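PDB 1W52: pancreatic lipase related protein 2, which probably hydrolyses the ester bonds of galactolipids and triacylglycerols, releasing free fatty acids. Local coordinates for residues A[72-77]-A[104-109]; A[36-41]-A[50-55]; A[147-152]-A[173-178]. All blocks are in the same frame, centred on the assembly; numbering follows the deposited sequence.

Interaction 1 (A[72-77]-A[104-109]); sequences THFVIH and ISVDWS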
ATOM      1  N   THR A  72      13.434  -8.423  12.858  1.00 33.55           N
ATOM      2  CA  THR A  72      14.304  -7.745  11.909  1.00 30.40           C
ATOM      3  C   THR A  72      13.587  -7.409  10.598  1.00 29.92           C
ATOM      4  O   THR A  72      13.048  -8.288   9.908  1.00 29.67           O
ATOM      5  CB  THR A  72      15.496  -8.597  11.625  1.00 29.77           C
ATOM      6  OG1 THR A  72      16.206  -8.856  12.851  1.00 26.74           O
ATOM      7  CG2 THR A  72      16.473  -7.889  10.672  1.00 26.85           C
ATOM      8  N   HIS A  73      13.564  -6.124  10.269  1.00 29.14           N
ATOM      9  CA  HIS A  73      12.996  -5.654   9.009  1.00 28.49           C
ATOM     10  C   HIS A  73      14.082  -5.441   7.955  1.00 27.85           C
ATOM     11  O   HIS A  73      15.095  -4.797   8.185  1.00 27.12           O
ATOM     12  CB  HIS A  73      12.209  -4.374   9.236  1.00 28.22           C
ATOM     13  CG  HIS A  73      11.139  -4.531  10.269  1.00 27.96           C
ATOM     14  ND1 HIS A  73      10.017  -5.291  10.057  1.00 28.38           N
ATOM     15  CD2 HIS A  73      11.029  -4.039  11.526  1.00 27.85           C
ATOM     16  CE1 HIS A  73       9.255  -5.257  11.137  1.00 28.24           C
ATOM     17  NE2 HIS A  73       9.843  -4.499  12.042  1.00 26.37           N
ATOM     18  N   PHE A  74      13.857  -6.067   6.812  1.00 27.29           N
ATOM     19  CA  PHE A  74      14.660  -5.880   5.618  1.00 26.36           C
ATOM     20  C   PHE A  74      13.821  -5.031   4.670  1.00 24.44           C
ATOM     21  O   PHE A  74      12.597  -5.245   4.528  1.00 23.77           O
ATOM     22  CB  PHE A  74      14.899  -7.230   4.976  1.00 26.66           C
ATOM     23  CG  PHE A  74      16.041  -8.028   5.594  1.00 29.20           C
ATOM     24  CD1 PHE A  74      15.806  -9.270   6.242  1.00 28.75           C
ATOM     25  CD2 PHE A  74      17.352  -7.597   5.463  1.00 30.13           C
ATOM     26  CE1 PHE A  74      16.841 -10.016   6.722  1.00 24.47           C
ATOM     27  CE2 PHE A  74      18.387  -8.359   5.964  1.00 27.46           C
ATOM     28  CZ  PHE A  74      18.121  -9.566   6.581  1.00 25.50           C
ATOM     29  N   VAL A  75      14.474  -4.082   4.019  1.00 22.05           N
ATOM     30  CA  VAL A  75      13.816  -3.217   3.050  1.00 20.70           C
ATOM     31  C   VAL A  75      14.591  -3.223   1.749  1.00 20.37           C
ATOM     32  O   VAL A  75      15.648  -2.662   1.666  1.00 21.42           O
ATOM     33  CB  VAL A  75      13.784  -1.828   3.589  1.00 19.87           C
ATOM     34  CG1 VAL A  75      13.259  -0.883   2.566  1.00 18.46           C
ATOM     35  CG2 VAL A  75      12.896  -1.807   4.832  1.00 19.25           C
ATOM     36  N   ILE A  76      14.067  -3.846   0.724  1.00 20.08           N
ATOM     37  CA  ILE A  76      14.762  -3.962  -0.563  1.00 19.83           C
ATOM     38  C   ILE A  76      14.146  -3.064  -1.681  1.00 19.98           C
ATOM     39  O   ILE A  76      12.954  -3.207  -2.019  1.00 18.88           O
ATOM     40  CB  ILE A  76      14.682  -5.435  -1.004  1.00 19.95           C
ATOM     41  CG1 ILE A  76      14.972  -6.375   0.183  1.00 18.79           C
ATOM     42  CG2 ILE A  76      15.630  -5.677  -2.174  1.00 19.88           C
ATOM     43  CD1 ILE A  76      14.658  -7.844  -0.087  1.00 18.00           C
ATOM     44  N   HIS A  77      14.964  -2.194  -2.273  1.00 20.62           N
ATOM     45  CA  HIS A  77      14.526  -1.372  -3.406  1.00 22.03           C
ATOM     46  C   HIS A  77      14.459  -2.173  -4.717  1.00 22.70           C
ATOM     47  O   HIS A  77      14.816  -3.362  -4.780  1.00 22.88           O
ATOM     48  CB  HIS A  77      15.450  -0.168  -3.606  1.00 22.32           C
ATOM     49  CG  HIS A  77      16.778  -0.526  -4.189  1.00 24.97           C
ATOM     50  ND1 HIS A  77      17.956   0.024  -3.742  1.00 29.83           N
ATOM     51  CD2 HIS A  77      17.129  -1.411  -5.149  1.00 27.70           C
ATOM     52  CE1 HIS A  77      18.970  -0.477  -4.425  1.00 28.82           C
ATOM     53  NE2 HIS A  77      18.495  -1.354  -5.285  1.00 27.92           N
ATOM     54  N   ILE A 104      17.304  -3.502   8.395  1.00 36.25           N
ATOM     55  CA  ILE A 104      18.326  -3.459   7.344  1.00 35.03           C
ATOM     56  C   ILE A 104      17.748  -3.043   5.979  1.00 35.73           C
ATOM     57  O   ILE A 104      16.697  -3.546   5.537  1.00 36.33           O
ATOM     58  CB  ILE A 104      19.022  -4.841   7.149  1.00 33.83           C
ATOM     59  CG1 ILE A 104      19.490  -5.458   8.477  1.00 28.12           C
ATOM     60  CG2 ILE A 104      20.183  -4.712   6.168  1.00 33.47           C
ATOM     61  CD1 ILE A 104      19.608  -6.969   8.404  1.00 22.08           C
ATOM     62  N   SER A 105      18.485  -2.147   5.322  1.00 35.84           N
ATOM     63  CA  SER A 105      18.182  -1.647   3.999  1.00 35.73           C
ATOM     64  C   SER A 105      19.126  -2.373   3.082  1.00 34.57           C
ATOM     65  O   SER A 105      20.321  -2.353   3.303  1.00 34.51           O
ATOM     66  CB  SER A 105      18.421  -0.141   3.963  1.00 36.06           C
ATOM     67  OG  SER A 105      18.445   0.358   2.630  1.00 40.62           O
ATOM     68  N   VAL A 106      18.582  -3.076   2.098  1.00 33.88           N
ATOM     69  CA  VAL A 106      19.380  -3.867   1.169  1.00 33.16           C
ATOM     70  C   VAL A 106      19.697  -3.025  -0.075  1.00 33.35           C
ATOM     71  O   VAL A 106      18.861  -2.900  -0.969  1.00 34.17           O
ATOM     72  CB  VAL A 106      18.637  -5.133   0.750  1.00 32.52           C
ATOM     73  CG1 VAL A 106      19.462  -5.922  -0.283  1.00 32.22           C
ATOM     74  CG2 VAL A 106      18.302  -6.001   1.965  1.00 30.86           C
ATOM     75  N   ASP A 107      20.886  -2.433  -0.127  1.00 32.83           N
ATOM     76  CA  ASP A 107      21.257  -1.599  -1.258  1.00 32.86           C
ATOM     77  C   ASP A 107      21.934  -2.405  -2.336  1.00 32.31           C
ATOM     78  O   ASP A 107      23.012  -2.913  -2.121  1.00 32.34           O
ATOM     79  CB  ASP A 107      22.208  -0.498  -0.824  1.00 33.57           C
ATOM     80  CG  ASP A 107      22.777   0.288  -2.013  1.00 34.85           C
ATOM     81  OD1 ASP A 107      23.602  -0.266  -2.725  1.00 37.21           O
ATOM     82  OD2 ASP A 107      22.479   1.452  -2.317  1.00 36.97           O
ATOM     83  N   TRP A 108      21.318  -2.517  -3.508  1.00 32.01           N
ATOM     84  CA  TRP A 108      21.970  -3.177  -4.647  1.00 31.36           C
ATOM     85  C   TRP A 108      21.949  -2.293  -5.866  1.00 31.53           C
ATOM     86  O   TRP A 108      21.832  -2.772  -6.984  1.00 30.88           O
ATOM     87  CB  TRP A 108      21.325  -4.509  -4.962  1.00 30.66           C
ATOM     88  CG  TRP A 108      19.904  -4.437  -5.266  1.00 30.00           C
ATOM     89  CD1 TRP A 108      18.912  -4.063  -4.429  1.00 30.15           C
ATOM     90  CD2 TRP A 108      19.273  -4.801  -6.498  1.00 29.83           C
ATOM     91  NE1 TRP A 108      17.690  -4.173  -5.055  1.00 29.23           N
ATOM     92  CE2 TRP A 108      17.882  -4.622  -6.328  1.00 28.40           C
ATOM     93  CE3 TRP A 108      19.741  -5.252  -7.732  1.00 28.90           C
ATOM     94  CZ2 TRP A 108      16.961  -4.885  -7.330  1.00 27.68           C
ATOM     95  CZ3 TRP A 108      18.811  -5.526  -8.730  1.00 29.23           C
ATOM     96  CH2 TRP A 108      17.440  -5.342  -8.517  1.00 27.57           C
ATOM     97  N   SER A 109      22.102  -1.000  -5.615  1.00 32.29           N
ATOM     98  CA  SER A 109      21.924   0.045  -6.608  1.00 33.87           C
ATOM     99  C   SER A 109      22.611  -0.230  -7.929  1.00 34.93           C
ATOM    100  O   SER A 109      21.981  -0.242  -9.003  1.00 34.31           O
ATOM    101  CB  SER A 109      22.444   1.368  -6.053  1.00 34.02           C
ATOM    102  OG  SER A 109      23.641   1.181  -5.335  1.00 36.74           O
TER
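Two parallel strands of a beta-alpha-beta unit in the alpha/beta-hydrolase core of this lipase meet where F74 pairs with I104 and V75 with S105. The backbone ladder alternates from one strand to the other: I104 N donates to H73 O at 2.6 Å, V75 N to I104 O at 2.7 Å, and V106 N to V75 O at 3.0 Å. On the face carrying F74, I76, I104 and V106, the side chains lie beside their partners and point the same way. The F74 ring leans toward the second strand and lies beside I104, with F74 CD2 4.0 Å from V106 CG2. That same V106 methyl also meets I76 CG1, at 3.8 Å, so one valine branch packs against two residues of strand 72-76. Just past the strands, the H77 imidazole and the five-membered ring of W108 are modelled as an offset stack, planes 27° apart, but too close together for its detail to be relied on. The H77 side chain is about 8 Å from that of S154, the predicted nucleophile. H73 leads away from this contact, its ND1 hydrogen-bonded to H149 ND1 and its NE2 to E99. V75 and S105 look to the other face, where P88 of helix 87-96 touches both, while helix 116-141 covers F74, V106 and W108, and strand 148-153 flanks F74 and I76.

Interaction 2 (A[36-41]-A[50-55]); sequences NTRFLL and YQLITA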
ATOM      1  N   ASN A  36      27.217  -5.555  -6.252  1.00 42.69           N
ATOM      2  CA  ASN A  36      27.604  -4.857  -5.026  1.00 42.18           C
ATOM      3  C   ASN A  36      26.442  -4.716  -4.058  1.00 42.38           C
ATOM      4  O   ASN A  36      26.053  -3.584  -3.692  1.00 41.93           O
ATOM      5  CB  ASN A  36      28.175  -3.486  -5.343  1.00 41.95           C
ATOM      6  CG  ASN A  36      28.753  -2.800  -4.117  1.00 42.53           C
ATOM      7  OD1 ASN A  36      28.655  -1.568  -3.948  1.00 42.64           O
ATOM      8  ND2 ASN A  36      29.353  -3.595  -3.238  1.00 44.30           N
ATOM      9  N   THR A  37      25.869  -5.876  -3.675  1.00 42.50           N
ATOM     10  CA  THR A  37      24.792  -5.926  -2.666  1.00 42.04           C
ATOM     11  C   THR A  37      25.341  -5.501  -1.321  1.00 42.53           C
ATOM     12  O   THR A  37      26.407  -5.961  -0.913  1.00 43.45           O
ATOM     13  CB  THR A  37      24.283  -7.324  -2.496  1.00 41.41           C
ATOM     14  OG1 THR A  37      23.933  -7.852  -3.760  1.00 40.93           O
ATOM     15  CG2 THR A  37      23.008  -7.348  -1.704  1.00 40.00           C
ATOM     16  N   ARG A  38      24.613  -4.688  -0.589  1.00 41.89           N
ATOM     17  CA  ARG A  38      25.187  -4.135   0.622  1.00 41.75           C
ATOM     18  C   ARG A  38      24.107  -4.002   1.679  1.00 40.46           C
ATOM     19  O   ARG A  38      23.172  -3.227   1.510  1.00 40.62           O
ATOM     20  CB  ARG A  38      25.812  -2.764   0.336  1.00 42.63           C
ATOM     21  CG  ARG A  38      27.169  -2.758  -0.357  1.00 44.11           C
ATOM     22  CD  ARG A  38      27.986  -1.509   0.000  1.00 47.29           C
ATOM     23  NE  ARG A  38      27.104  -0.363   0.220  1.00 50.25           N
ATOM     24  CZ  ARG A  38      27.385   0.702   0.984  1.00 53.90           C
ATOM     25  NH1 ARG A  38      28.547   0.834   1.617  1.00 54.81           N
ATOM     26  NH2 ARG A  38      26.485   1.672   1.096  1.00 55.28           N
ATOM     27  N   PHE A  39      24.257  -4.744   2.774  1.00 39.01           N
ATOM     28  CA  PHE A  39      23.313  -4.725   3.895  1.00 37.32           C
ATOM     29  C   PHE A  39      23.631  -3.623   4.899  1.00 37.32           C
ATOM     30  O   PHE A  39      24.703  -3.593   5.454  1.00 36.63           O
ATOM     31  CB  PHE A  39      23.403  -6.063   4.570  1.00 36.73           C
ATOM     32  CG  PHE A  39      23.064  -7.204   3.663  1.00 34.36           C
ATOM     33  CD1 PHE A  39      21.774  -7.379   3.252  1.00 31.80           C
ATOM     34  CD2 PHE A  39      24.037  -8.097   3.242  1.00 34.40           C
ATOM     35  CE1 PHE A  39      21.443  -8.418   2.430  1.00 35.08           C
ATOM     36  CE2 PHE A  39      23.718  -9.185   2.422  1.00 36.26           C
ATOM     37  CZ  PHE A  39      22.414  -9.338   2.003  1.00 36.60           C
ATOM     38  N   LEU A  40      22.719  -2.685   5.103  1.00 37.97           N
ATOM     39  CA  LEU A  40      23.002  -1.530   5.963  1.00 38.55           C
ATOM     40  C   LEU A  40      22.126  -1.566   7.189  1.00 40.63           C
ATOM     41  O   LEU A  40      20.892  -1.593   7.074  1.00 40.25           O
ATOM     42  CB  LEU A  40      22.740  -0.229   5.263  1.00 37.71           C
ATOM     43  CG  LEU A  40      23.142  -0.204   3.800  1.00 35.74           C
ATOM     44  CD1 LEU A  40      22.954   1.173   3.309  1.00 32.99           C
ATOM     45  CD2 LEU A  40      24.585  -0.646   3.599  1.00 37.26           C
ATOM     46  N   LEU A  41      22.770  -1.561   8.366  1.00 42.76           N
ATOM     47  CA  LEU A  41      22.080  -1.942   9.607  1.00 43.86           C
ATOM     48  C   LEU A  41      21.735  -0.759  10.505  1.00 45.02           C
ATOM     49  O   LEU A  41      22.591  -0.005  10.923  1.00 45.47           O
ATOM     50  CB  LEU A  41      22.861  -3.004  10.391  1.00 43.60           C
ATOM     51  CG  LEU A  41      22.139  -3.638  11.596  1.00 42.12           C
ATOM     52  CD1 LEU A  41      20.641  -3.722  11.467  1.00 42.17           C
ATOM     53  CD2 LEU A  41      22.609  -5.033  11.800  1.00 41.85           C
ATOM     54  N   TYR A  50      24.707   3.815   9.579  1.00 63.82           N
ATOM     55  CA  TYR A  50      24.418   2.396   9.522  1.00 61.74           C
ATOM     56  C   TYR A  50      25.663   1.619   9.788  1.00 60.73           C
ATOM     57  O   TYR A  50      26.759   2.146   9.814  1.00 60.14           O
ATOM     58  CB  TYR A  50      23.874   1.997   8.136  1.00 61.61           C
ATOM     59  CG  TYR A  50      24.754   2.451   6.992  1.00 60.11           C
ATOM     60  CD1 TYR A  50      25.731   1.621   6.458  1.00 58.24           C
ATOM     61  CD2 TYR A  50      24.626   3.739   6.473  1.00 59.49           C
ATOM     62  CE1 TYR A  50      26.548   2.062   5.424  1.00 58.57           C
ATOM     63  CE2 TYR A  50      25.428   4.184   5.447  1.00 58.99           C
ATOM     64  CZ  TYR A  50      26.386   3.352   4.924  1.00 58.66           C
ATOM     65  OH  TYR A  50      27.161   3.834   3.894  1.00 57.33           O
ATOM     66  N   GLN A  51      25.507   0.330   9.927  1.00 59.80           N
ATOM     67  CA  GLN A  51      26.657  -0.476  10.145  1.00 60.19           C
ATOM     68  C   GLN A  51      26.760  -1.431   9.006  1.00 58.69           C
ATOM     69  O   GLN A  51      25.922  -2.296   8.840  1.00 57.91           O
ATOM     70  CB  GLN A  51      26.533  -1.200  11.487  1.00 61.82           C
ATOM     71  CG  GLN A  51      26.362  -0.238  12.711  1.00 65.80           C
ATOM     72  CD  GLN A  51      26.897  -0.812  14.014  1.00 68.60           C
ATOM     73  OE1 GLN A  51      26.301  -1.719  14.588  1.00 69.61           O
ATOM     74  NE2 GLN A  51      28.031  -0.285  14.472  1.00 72.06           N
ATOM     75  N   LEU A  52      27.788  -1.268   8.202  1.00 57.99           N
ATOM     76  CA  LEU A  52      27.971  -2.185   7.119  1.00 58.18           C
ATOM     77  C   LEU A  52      28.233  -3.547   7.718  1.00 57.71           C
ATOM     78  O   LEU A  52      29.228  -3.752   8.386  1.00 58.15           O
ATOM     79  CB  LEU A  52      29.109  -1.758   6.198  1.00 58.60           C
ATOM     80  CG  LEU A  52      29.214  -2.550   4.884  1.00 60.53           C
ATOM     81  CD1 LEU A  52      27.862  -2.693   4.151  1.00 62.10           C
ATOM     82  CD2 LEU A  52      30.253  -1.901   3.947  1.00 63.17           C
ATOM     83  N   ILE A  53      27.308  -4.468   7.508  1.00 57.05           N
ATOM     84  CA  ILE A  53      27.497  -5.845   7.926  1.00 57.22           C
ATOM     85  C   ILE A  53      27.634  -6.722   6.704  1.00 54.72           C
ATOM     86  O   ILE A  53      27.339  -6.288   5.588  1.00 54.43           O
ATOM     87  CB  ILE A  53      26.307  -6.303   8.783  1.00 59.07           C
ATOM     88  CG1 ILE A  53      25.013  -6.380   7.958  1.00 63.82           C
ATOM     89  CG2 ILE A  53      26.107  -5.331   9.954  1.00 61.28           C
ATOM     90  CD1 ILE A  53      23.816  -6.944   8.717  1.00 67.98           C
ATOM     91  N   THR A  54      28.024  -7.969   6.921  1.00 52.09           N
ATOM     92  CA  THR A  54      28.337  -8.874   5.834  1.00 50.36           C
ATOM     93  C   THR A  54      28.159 -10.288   6.282  1.00 51.32           C
ATOM     94  O   THR A  54      28.661 -10.659   7.320  1.00 50.97           O
ATOM     95  CB  THR A  54      29.809  -8.772   5.502  1.00 49.62           C
ATOM     96  OG1 THR A  54      30.204  -7.412   5.339  1.00 46.73           O
ATOM     97  CG2 THR A  54      30.086  -9.408   4.188  1.00 48.13           C
ATOM     98  N   ALA A  55      27.530 -11.116   5.473  1.00 52.85           N
ATOM     99  CA  ALA A  55      27.312 -12.501   5.863  1.00 54.68           C
ATOM    100  C   ALA A  55      28.593 -13.282   5.568  1.00 57.60           C
ATOM    101  O   ALA A  55      28.716 -14.493   5.837  1.00 57.51           O
ATOM    102  CB  ALA A  55      26.069 -13.107   5.131  1.00 53.91           C
TER
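L40 CD1 stands over the centre of the Y50 ring, 4.1 Å from its centroid and 5° off the normal, a CH-pi contact. L40 CB adds a touch on Y50 CD1 at 3.7 Å. Next to them the backbones are tied at the hydrogen-bonded pair L41 and Q51, with Q51 N to L41 O at 3.1 Å and the return bond from L41 N to Q51 O at 3.3 Å. The tightly packed part is the opposite, buried face, where L41 CD2 meets I53 CD1 at 3.8 Å and F39 CB rests on I53 CG1. There F39 also reaches T130 and L133 of helix 116-141. Further along, the strands part: the bond from I53 N to F39 O is weak at 3.4 Å. By contrast, the outer edge of L52, R38 and Y50 is loose. L52 is exposed, yet its CD1 reaches L40 CD2 at 3.9 Å and its CD2 lies near R38 NH1. The R38 guanidinium and the Y50 ring are turned 83° against each other and make no bond; both answer to E84, which forms a salt bridge with R38 NH2 and a weak hydrogen bond with Y50 OH. Q51 sends OE1 to the backbone N of N65. Two antiparallel strands joined by a short connection form a beta hairpin, here with strand 50-53 as an outermost strand of the lipase's mixed sheet.

Interaction 3 (A[147-152]-A[173-178]); sequences NVHIIG and RVTGLD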
ATOM      1  N   ASN A 147      11.122 -14.547  12.804  1.00 51.27           N
ATOM      2  CA  ASN A 147      11.238 -13.178  13.267  1.00 48.23           C
ATOM      3  C   ASN A 147      11.665 -12.178  12.211  1.00 44.44           C
ATOM      4  O   ASN A 147      11.926 -11.035  12.529  1.00 44.18           O
ATOM      5  CB  ASN A 147      12.297 -13.101  14.366  1.00 49.06           C
ATOM      6  CG  ASN A 147      11.771 -13.507  15.701  1.00 50.34           C
ATOM      7  OD1 ASN A 147      10.679 -13.108  16.091  1.00 54.14           O
ATOM      8  ND2 ASN A 147      12.538 -14.298  16.416  1.00 51.26           N
ATOM      9  N   VAL A 148      11.753 -12.589  10.956  1.00 40.40           N
ATOM     10  CA  VAL A 148      12.266 -11.723   9.891  1.00 36.18           C
ATOM     11  C   VAL A 148      11.144 -11.287   8.994  1.00 33.55           C
ATOM     12  O   VAL A 148      10.348 -12.114   8.553  1.00 31.86           O
ATOM     13  CB  VAL A 148      13.225 -12.452   8.995  1.00 35.48           C
ATOM     14  CG1 VAL A 148      13.531 -11.587   7.743  1.00 35.05           C
ATOM     15  CG2 VAL A 148      14.471 -12.792   9.748  1.00 32.51           C
ATOM     16  N   HIS A 149      11.133  -9.982   8.718  1.00 30.65           N
ATOM     17  CA  HIS A 149      10.179  -9.319   7.823  1.00 28.27           C
ATOM     18  C   HIS A 149      10.926  -8.698   6.676  1.00 26.20           C
ATOM     19  O   HIS A 149      11.786  -7.800   6.888  1.00 25.10           O
ATOM     20  CB  HIS A 149       9.508  -8.195   8.550  1.00 28.15           C
ATOM     21  CG  HIS A 149       8.462  -7.490   7.752  1.00 29.08           C
ATOM     22  ND1 HIS A 149       8.090  -6.182   8.008  1.00 27.23           N
ATOM     23  CD2 HIS A 149       7.679  -7.919   6.736  1.00 29.81           C
ATOM     24  CE1 HIS A 149       7.117  -5.844   7.187  1.00 28.36           C
ATOM     25  NE2 HIS A 149       6.852  -6.873   6.399  1.00 31.01           N
ATOM     26  N   ILE A 150      10.638  -9.173   5.469  1.00 23.64           N
ATOM     27  CA  ILE A 150      11.239  -8.545   4.320  1.00 22.38           C
ATOM     28  C   ILE A 150      10.243  -7.694   3.613  1.00 21.89           C
ATOM     29  O   ILE A 150       9.157  -8.142   3.331  1.00 22.27           O
ATOM     30  CB  ILE A 150      11.768  -9.535   3.372  1.00 21.38           C
ATOM     31  CG1 ILE A 150      12.846 -10.360   4.038  1.00 20.71           C
ATOM     32  CG2 ILE A 150      12.476  -8.772   2.248  1.00 22.83           C
ATOM     33  CD1 ILE A 150      13.208 -11.566   3.288  1.00 19.35           C
ATOM     34  N   ILE A 151      10.614  -6.463   3.314  1.00 21.24           N
ATOM     35  CA  ILE A 151       9.703  -5.549   2.632  1.00 20.86           C
ATOM     36  C   ILE A 151      10.347  -5.154   1.317  1.00 18.94           C
ATOM     37  O   ILE A 151      11.371  -4.505   1.346  1.00 19.23           O
ATOM     38  CB  ILE A 151       9.512  -4.271   3.463  1.00 21.38           C
ATOM     39  CG1 ILE A 151       9.191  -4.552   4.922  1.00 21.50           C
ATOM     40  CG2 ILE A 151       8.391  -3.478   2.895  1.00 24.17           C
ATOM     41  CD1 ILE A 151       9.100  -3.241   5.782  1.00 20.85           C
ATOM     42  N   GLY A 152       9.771  -5.497   0.179  1.00 17.03           N
ATOM     43  CA  GLY A 152      10.405  -5.148  -1.090  1.00 16.66           C
ATOM     44  C   GLY A 152       9.500  -4.328  -2.005  1.00 16.17           C
ATOM     45  O   GLY A 152       8.321  -4.618  -2.132  1.00 16.63           O
ATOM     46  N   ARG A 173       7.519 -12.994   7.400  1.00 31.19           N
ATOM     47  CA  ARG A 173       6.748 -12.098   6.549  1.00 30.02           C
ATOM     48  C   ARG A 173       7.564 -11.404   5.498  1.00 28.91           C
ATOM     49  O   ARG A 173       8.641 -10.853   5.764  1.00 28.90           O
ATOM     50  CB  ARG A 173       6.114 -11.036   7.391  1.00 30.12           C
ATOM     51  CG  ARG A 173       5.176 -10.128   6.698  1.00 30.18           C
ATOM     52  CD  ARG A 173       4.830  -8.993   7.602  1.00 29.69           C
ATOM     53  NE  ARG A 173       3.755  -8.150   7.114  1.00 30.78           N
ATOM     54  CZ  ARG A 173       3.537  -6.910   7.546  1.00 30.36           C
ATOM     55  NH1 ARG A 173       4.342  -6.391   8.461  1.00 30.38           N
ATOM     56  NH2 ARG A 173       2.517  -6.186   7.086  1.00 28.44           N
ATOM     57  N   VAL A 174       7.014 -11.428   4.296  1.00 27.26           N
ATOM     58  CA  VAL A 174       7.496 -10.602   3.217  1.00 26.23           C
ATOM     59  C   VAL A 174       6.286  -9.800   2.775  1.00 23.88           C
ATOM     60  O   VAL A 174       5.157 -10.308   2.707  1.00 23.07           O
ATOM     61  CB  VAL A 174       8.198 -11.402   2.071  1.00 26.79           C
ATOM     62  CG1 VAL A 174       7.376 -12.511   1.626  1.00 28.64           C
ATOM     63  CG2 VAL A 174       8.422 -10.527   0.853  1.00 28.82           C
ATOM     64  N   THR A 175       6.547  -8.520   2.571  1.00 21.96           N
ATOM     65  CA  THR A 175       5.570  -7.544   2.127  1.00 20.49           C
ATOM     66  C   THR A 175       5.995  -7.052   0.754  1.00 19.73           C
ATOM     67  O   THR A 175       7.137  -6.612   0.554  1.00 19.62           O
ATOM     68  CB  THR A 175       5.565  -6.378   3.096  1.00 20.23           C
ATOM     69  OG1 THR A 175       5.017  -6.794   4.370  1.00 18.85           O
ATOM     70  CG2 THR A 175       4.645  -5.296   2.582  1.00 19.41           C
ATOM     71  N   GLY A 176       5.091  -7.141  -0.207  1.00 18.80           N
ATOM     72  CA  GLY A 176       5.385  -6.705  -1.568  1.00 18.02           C
ATOM     73  C   GLY A 176       4.830  -5.320  -1.874  1.00 16.97           C
ATOM     74  O   GLY A 176       3.645  -5.168  -2.024  1.00 16.67           O
ATOM     75  N   LEU A 177       5.670  -4.306  -1.945  1.00 16.35           N
ATOM     76  CA  LEU A 177       5.213  -2.974  -2.335  1.00 16.44           C
ATOM     77  C   LEU A 177       5.216  -2.813  -3.864  1.00 16.72           C
ATOM     78  O   LEU A 177       6.275  -2.684  -4.507  1.00 15.50           O
ATOM     79  CB  LEU A 177       6.087  -1.930  -1.682  1.00 16.53           C
ATOM     80  CG  LEU A 177       6.077  -2.033  -0.170  1.00 15.56           C
ATOM     81  CD1 LEU A 177       6.528  -0.721   0.307  1.00 17.49           C
ATOM     82  CD2 LEU A 177       4.697  -2.292   0.408  1.00 15.60           C
ATOM     83  N   ASP A 178       3.999  -2.851  -4.409  1.00 16.94           N
ATOM     84  CA  ASP A 178       3.724  -2.960  -5.852  1.00 17.66           C
ATOM     85  C   ASP A 178       4.731  -3.784  -6.653  1.00 17.80           C
ATOM     86  O   ASP A 178       5.596  -3.273  -7.372  1.00 16.58           O
ATOM     87  CB  ASP A 178       3.585  -1.593  -6.464  1.00 18.27           C
ATOM     88  CG  ASP A 178       2.857  -1.618  -7.793  1.00 21.03           C
ATOM     89  OD1 ASP A 178       1.741  -2.254  -7.939  1.00 24.20           O
ATOM     90  OD2 ASP A 178       3.370  -0.985  -8.744  1.00 23.79           O
TER
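From H149 beside R173 to G152 beside G176, two neighbouring strands run parallel, their axes 4.5 Å apart at closest and 12° from true alignment. Five backbone hydrogen bonds cross between them: R173 N to V148 O, I150 N to R173 O, T175 N to I150 O, G152 N to T175 O and L177 N to G152 O. The bond from L177 N to G152 O, 2.7 Å, joins the ends of the strands. Here the beta-alpha-beta unit, whose connection contains helix 155-166, carries two parts of the probable catalytic triad. G152 opens the GxSxG nucleophile elbow that presents S154, and D178 follows the second strand, with OD2 hydrogen-bonded to H265 ND1. An acid placed after this strand is as in the pancreatic lipases.

H149 and R173 carry much of the side-chain contact. H149 CG is anti to the backbone N (chi1 -177°), and NE2 donates an almost straight bond to T175 OG1, 2.7 Å away and in the plane of the ring. R173, extended from CG to NE, runs alongside the imidazole; the two flat groups are within 7° of parallel, with H149 NE2 over a face of the guanidinium, 3.5 Å from R173 CZ. The nearby positive charge would probably discourage double protonation of H149. D202 holds both partners, in a salt bridge with R173 NH2 and a hydrogen bond with T175 OG1. A leucine in place of H149 would probably leave T175 OG1 without this donor and H73 ND1 without its imidazole mate. Further along the strands, I151 CG2 packs on L177 CG at 4.1 Å. On the other face I150 CB and V174 CB are 4.2 Å apart, and both side chains touch A160 of helix 155-166.

In the fold
Interaction 2 closes first along the chain, then interaction 1, then interaction 3, all in one sheet of the lipase domain. Its strands run 50-53, 38-43, 102-107, 72-76, 148-153 and 173-177, so the contacts stand side by side from an edge inwards. Interaction 1 is the middle one, its centre about 9 Å from that of interaction 2 and about 10 Å from that of interaction 3. Probable backbone hydrogen bonds join them: L40 N with S105 O (3.0 Å) and I151 N with F74 O (2.6 Å). Interactions 2 and 3, centres about 18 Å apart, do not touch. The sheet passes from an edge hairpin to the strands leading into the predicted catalytic S154 and D178.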